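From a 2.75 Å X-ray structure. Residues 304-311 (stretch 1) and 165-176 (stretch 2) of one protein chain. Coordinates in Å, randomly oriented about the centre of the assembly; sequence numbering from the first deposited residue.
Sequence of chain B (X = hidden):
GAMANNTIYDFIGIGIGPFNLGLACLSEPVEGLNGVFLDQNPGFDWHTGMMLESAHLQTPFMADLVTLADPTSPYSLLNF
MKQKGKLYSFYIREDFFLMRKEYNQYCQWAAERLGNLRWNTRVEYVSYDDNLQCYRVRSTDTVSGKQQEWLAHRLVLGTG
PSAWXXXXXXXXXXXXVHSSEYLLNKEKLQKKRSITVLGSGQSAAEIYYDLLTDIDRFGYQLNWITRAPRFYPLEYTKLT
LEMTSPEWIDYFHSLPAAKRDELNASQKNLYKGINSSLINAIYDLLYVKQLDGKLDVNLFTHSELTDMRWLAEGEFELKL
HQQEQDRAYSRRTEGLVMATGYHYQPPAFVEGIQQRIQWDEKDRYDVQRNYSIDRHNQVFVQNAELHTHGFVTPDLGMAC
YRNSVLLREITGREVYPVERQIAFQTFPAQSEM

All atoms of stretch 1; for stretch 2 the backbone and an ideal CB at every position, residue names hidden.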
# COMPACT_ATOMS: atom_id res chain seq x y z
N GLU B 304 -2.55 35.39 -2.59
CA GLU B 304 -3.21 35.88 -3.79
C GLU B 304 -2.23 36.75 -4.56
O GLU B 304 -1.56 37.59 -3.98
CB GLU B 304 -4.44 36.71 -3.44
CG GLU B 304 -5.23 37.16 -4.66
CD GLU B 304 -6.22 38.27 -4.35
OE1 GLU B 304 -5.78 39.43 -4.16
OE2 GLU B 304 -7.44 37.98 -4.34
N LEU B 305 -2.18 36.55 -5.88
CA LEU B 305 -1.45 37.43 -6.79
C LEU B 305 -2.25 38.72 -7.03
O LEU B 305 -3.28 38.69 -7.70
CB LEU B 305 -1.22 36.70 -8.11
CG LEU B 305 -0.35 37.37 -9.18
CD1 LEU B 305 1.11 37.35 -8.74
CD2 LEU B 305 -0.52 36.64 -10.50
N THR B 306 -1.78 39.84 -6.48
CA THR B 306 -2.44 41.14 -6.65
C THR B 306 -2.01 41.86 -7.93
O THR B 306 -2.83 42.46 -8.63
CB THR B 306 -2.21 42.09 -5.45
OG1 THR B 306 -0.83 42.10 -5.09
CG2 THR B 306 -3.03 41.66 -4.25
N ASP B 307 -0.71 41.82 -8.22
CA ASP B 307 -0.16 42.45 -9.42
C ASP B 307 1.14 41.76 -9.83
O ASP B 307 1.74 41.02 -9.05
CB ASP B 307 0.08 43.96 -9.16
CG ASP B 307 -0.06 44.82 -10.42
OD1 ASP B 307 -0.92 44.53 -11.28
OD2 ASP B 307 0.68 45.82 -10.53
N MET B 308 1.56 41.99 -11.07
CA MET B 308 2.88 41.56 -11.54
C MET B 308 3.44 42.56 -12.53
O MET B 308 2.73 43.42 -13.06
CB MET B 308 2.83 40.15 -12.16
CG MET B 308 1.93 39.98 -13.38
SD MET B 308 1.70 38.24 -13.77
CE MET B 308 3.27 37.90 -14.55
N ARG B 309 4.74 42.42 -12.78
CA ARG B 309 5.46 43.32 -13.64
C ARG B 309 6.79 42.73 -14.02
O ARG B 309 7.37 41.93 -13.28
CB ARG B 309 5.63 44.69 -12.99
CG ARG B 309 6.23 44.70 -11.60
CD ARG B 309 5.82 45.96 -10.82
NE ARG B 309 6.65 47.11 -11.20
CZ ARG B 309 7.90 47.32 -10.79
NH1 ARG B 309 8.52 46.47 -9.98
NH2 ARG B 309 8.57 48.40 -11.20
N TRP B 310 7.23 43.07 -15.23
CA TRP B 310 8.49 42.58 -15.78
C TRP B 310 9.53 43.68 -15.71
O TRP B 310 9.30 44.78 -16.18
CB TRP B 310 8.30 42.11 -17.22
CG TRP B 310 9.55 41.59 -17.86
CD1 TRP B 310 10.33 42.24 -18.75
CD2 TRP B 310 10.16 40.30 -17.66
NE1 TRP B 310 11.39 41.45 -19.14
CE2 TRP B 310 11.31 40.25 -18.49
CE3 TRP B 310 9.84 39.17 -16.89
CZ2 TRP B 310 12.15 39.13 -18.55
CZ3 TRP B 310 10.69 38.05 -16.95
CH2 TRP B 310 11.82 38.04 -17.77
N LEU B 311 10.68 43.36 -15.13
CA LEU B 311 11.75 44.32 -14.89
C LEU B 311 12.79 44.25 -16.00
O LEU B 311 12.98 43.19 -16.60
CB LEU B 311 12.41 44.05 -13.54
CG LEU B 311 11.45 43.91 -12.34
CD1 LEU B 311 12.21 43.45 -11.11
CD2 LEU B 311 10.70 45.20 -12.06
N UNK B 165 -5.81 32.50 -16.97
CA UNK B 165 -4.78 33.13 -16.14
C UNK B 165 -5.38 34.36 -15.47
O UNK B 165 -6.32 34.95 -16.01
CB UNK B 165 -3.55 33.51 -16.97
N UNK B 166 -4.84 34.77 -14.29
CA UNK B 166 -5.38 35.95 -13.59
C UNK B 166 -5.42 37.20 -14.44
O UNK B 166 -4.58 37.36 -15.33
CB UNK B 166 -4.55 36.24 -12.34
N UNK B 167 -6.39 38.08 -14.18
CA UNK B 167 -6.60 39.29 -14.99
C UNK B 167 -5.34 40.16 -15.12
O UNK B 167 -5.07 40.70 -16.20
CB UNK B 167 -7.73 40.12 -14.38
N UNK B 168 -4.57 40.27 -14.03
CA UNK B 168 -3.35 41.09 -14.02
C UNK B 168 -2.18 40.53 -14.86
O UNK B 168 -1.24 41.26 -15.14
CB UNK B 168 -2.88 41.26 -12.57
N UNK B 169 -2.24 39.26 -15.25
CA UNK B 169 -1.20 38.63 -16.07
C UNK B 169 -1.32 38.86 -17.60
O UNK B 169 -0.36 38.60 -18.33
CB UNK B 169 -1.22 37.12 -15.80
N UNK B 170 -2.46 39.38 -18.08
CA UNK B 170 -2.72 39.48 -19.53
C UNK B 170 -1.62 40.21 -20.33
O UNK B 170 -1.32 39.80 -21.45
CB UNK B 170 -4.05 40.20 -19.75
N UNK B 171 -1.03 41.27 -19.75
CA UNK B 171 0.06 41.93 -20.48
C UNK B 171 1.37 41.13 -20.63
O UNK B 171 2.27 41.60 -21.31
CB UNK B 171 0.38 43.25 -19.77
N UNK B 172 1.50 39.97 -20.00
CA UNK B 172 2.75 39.20 -20.04
C UNK B 172 2.54 37.78 -20.57
O UNK B 172 3.39 36.92 -20.39
CB UNK B 172 3.37 39.14 -18.64
N UNK B 173 1.42 37.55 -21.25
CA UNK B 173 1.12 36.27 -21.90
C UNK B 173 2.30 35.72 -22.67
O UNK B 173 2.50 34.51 -22.70
CB UNK B 173 -0.07 36.42 -22.84
N UNK B 174 3.06 36.61 -23.32
CA UNK B 174 4.24 36.22 -24.09
C UNK B 174 5.37 35.60 -23.25
O UNK B 174 6.09 34.77 -23.76
CB UNK B 174 4.78 37.45 -24.83
N UNK B 175 5.52 36.01 -21.99
CA UNK B 175 6.65 35.56 -21.14
C UNK B 175 6.38 34.34 -20.28
O UNK B 175 7.18 33.40 -20.25
CB UNK B 175 7.07 36.70 -20.22
N UNK B 176 5.26 34.33 -19.57
CA UNK B 176 4.90 33.19 -18.74
C UNK B 176 4.31 32.06 -19.59
O UNK B 176 3.96 32.27 -20.74
CB UNK B 176 3.91 33.62 -17.66

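Position 165 is clear of stretch 1, so many side chains would suit. The residue is S165.

Position 166 points toward stretch 1, and its ideal CB is 4.4 Å from L305 CD2. A compact apolar side chain would suit. Phi of -55° and psi of 150° also permit proline. The residue is P166, and its CG lies 4.1 Å from L305 CD2. Its carbonyl O accepts the backbone bond that opens the turn, from the N of position 169 at 3.0 Å.

Position 167 begins a 3-10 segment, also clear. Many side chains would fit. It is A167.

Position 168 points toward stretch 1. Its ideal CB is 4.0 Å from D307 OD1, 4.1 Å from T306 O and 4.7 Å from M308 N. With the backbones this close, the CA atoms of positions 168 and D307 being 5.8 Å apart, a small or medium side chain is favoured. Serine, alanine, cysteine or threonine are all plausible. The residue is C168. Its chi1 is p, and its SG packs 3.8 Å from L305 CD2. Its carbonyl O is 3.8 Å from M308 CG.

Position 169 points sideways, with its ideal CB 3.7 Å from M308 SD. A small residue fits beside the sulfur. The residue is S169, with CB 3.6 Å from M308 SD. Its OG donates to P166 O at 2.7 Å, so the hydroxyl serves the turn itself.

Position 170 points away; polar side chains would do. It is Q170. Position 171 is also clear, and its phi of -69° suits proline. It is P171.

Position 172 points toward stretch 1, and its ideal CB is 4.3 Å from M308 CE. Beyond lies the chain from M308 to W310, with the carbons M308 CG and W310 CB and the M308 carbonyl O. A long, flat aromatic side chain would suit; a long flexible one such as methionine could also reach. The residue is Y172, with chi1 m. Its CD2 meets M308 CG at 4.0 Å, and its CE1 meets W310 CB at 3.9 Å. The OH reaches 3.4 Å from M308 O and 3.5 Å from R309 CA.

Positions 173 and 174 are helical in phi/psi and clear of stretch 1. Polar residues would do. They are R173 and E174.

Position 175 points toward the W310 indole, with CE3 5.0 Å from its ideal CB. A long side chain could lie across that ring: arginine, lysine, methionine or an aromatic. The residue is R175. Its guanidinium stacks flat on W310, with planes at 5° and centres 3.7 Å apart. R175 CZ sits over the five-membered ring, adding a cation-pi contact. R175 CD covers the six-membered ring, 3.3 Å from W310 CD2.

Position 176 points sideways, with M308 CE 5.3 Å from its ideal CB. Several apolar side chains would do. The residue is F176, whose nearest approach is CD2 to M308 CE, 4.5 Å.

Stretch 2, residues 165-176: SPACSQPYRERF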
# COMPACT_ATOMS: atom_id res chain seq x y z
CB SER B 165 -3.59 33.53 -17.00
OG SER B 165 -3.12 32.43 -17.76
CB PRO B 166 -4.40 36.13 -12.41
CG PRO B 166 -3.82 34.78 -12.19
CD PRO B 166 -3.70 34.19 -13.55
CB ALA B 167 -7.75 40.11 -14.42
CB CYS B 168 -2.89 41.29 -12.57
SG CYS B 168 -2.28 39.78 -11.78
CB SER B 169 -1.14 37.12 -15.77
OG SER B 169 -2.24 36.41 -16.34
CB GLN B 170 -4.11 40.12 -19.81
CG GLN B 170 -4.49 40.34 -21.29
CD GLN B 170 -4.02 41.69 -21.86
OE1 GLN B 170 -4.45 42.76 -21.44
NE2 GLN B 170 -3.12 41.62 -22.84
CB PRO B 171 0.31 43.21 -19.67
CG PRO B 171 -0.95 43.42 -18.89
CD PRO B 171 -1.43 42.05 -18.56
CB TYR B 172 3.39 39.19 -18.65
CG TYR B 172 3.40 40.56 -18.01
CD1 TYR B 172 4.44 41.45 -18.25
CD2 TYR B 172 2.36 40.98 -17.19
CE1 TYR B 172 4.45 42.72 -17.68
CE2 TYR B 172 2.35 42.25 -16.62
CZ TYR B 172 3.40 43.12 -16.86
OH TYR B 172 3.40 44.38 -16.30
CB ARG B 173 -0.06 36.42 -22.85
CG ARG B 173 -1.42 36.47 -22.14
CD ARG B 173 -2.56 36.76 -23.10
NE ARG B 173 -3.78 36.00 -22.78
CZ ARG B 173 -3.95 34.69 -22.97
NH1 ARG B 173 -2.98 33.93 -23.49
NH2 ARG B 173 -5.11 34.12 -22.64
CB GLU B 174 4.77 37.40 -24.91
CG GLU B 174 3.79 37.91 -25.97
CD GLU B 174 4.40 38.92 -26.97
OE1 GLU B 174 5.39 39.62 -26.65
OE2 GLU B 174 3.87 39.02 -28.11
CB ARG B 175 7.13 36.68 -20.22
CG ARG B 175 7.99 37.67 -20.96
CD ARG B 175 8.39 38.84 -20.09
NE ARG B 175 8.41 40.06 -20.88
CZ ARG B 175 9.33 40.39 -21.79
NH1 ARG B 175 10.36 39.58 -22.05
NH2 ARG B 175 9.23 41.54 -22.44
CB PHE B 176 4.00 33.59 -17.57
CG PHE B 176 2.58 33.89 -17.94
CD1 PHE B 176 1.67 32.86 -18.16
CD2 PHE B 176 2.13 35.20 -17.98
CE1 PHE B 176 0.34 33.13 -18.47
CE2 PHE B 176 0.81 35.48 -18.28
CZ PHE B 176 -0.09 34.44 -18.52
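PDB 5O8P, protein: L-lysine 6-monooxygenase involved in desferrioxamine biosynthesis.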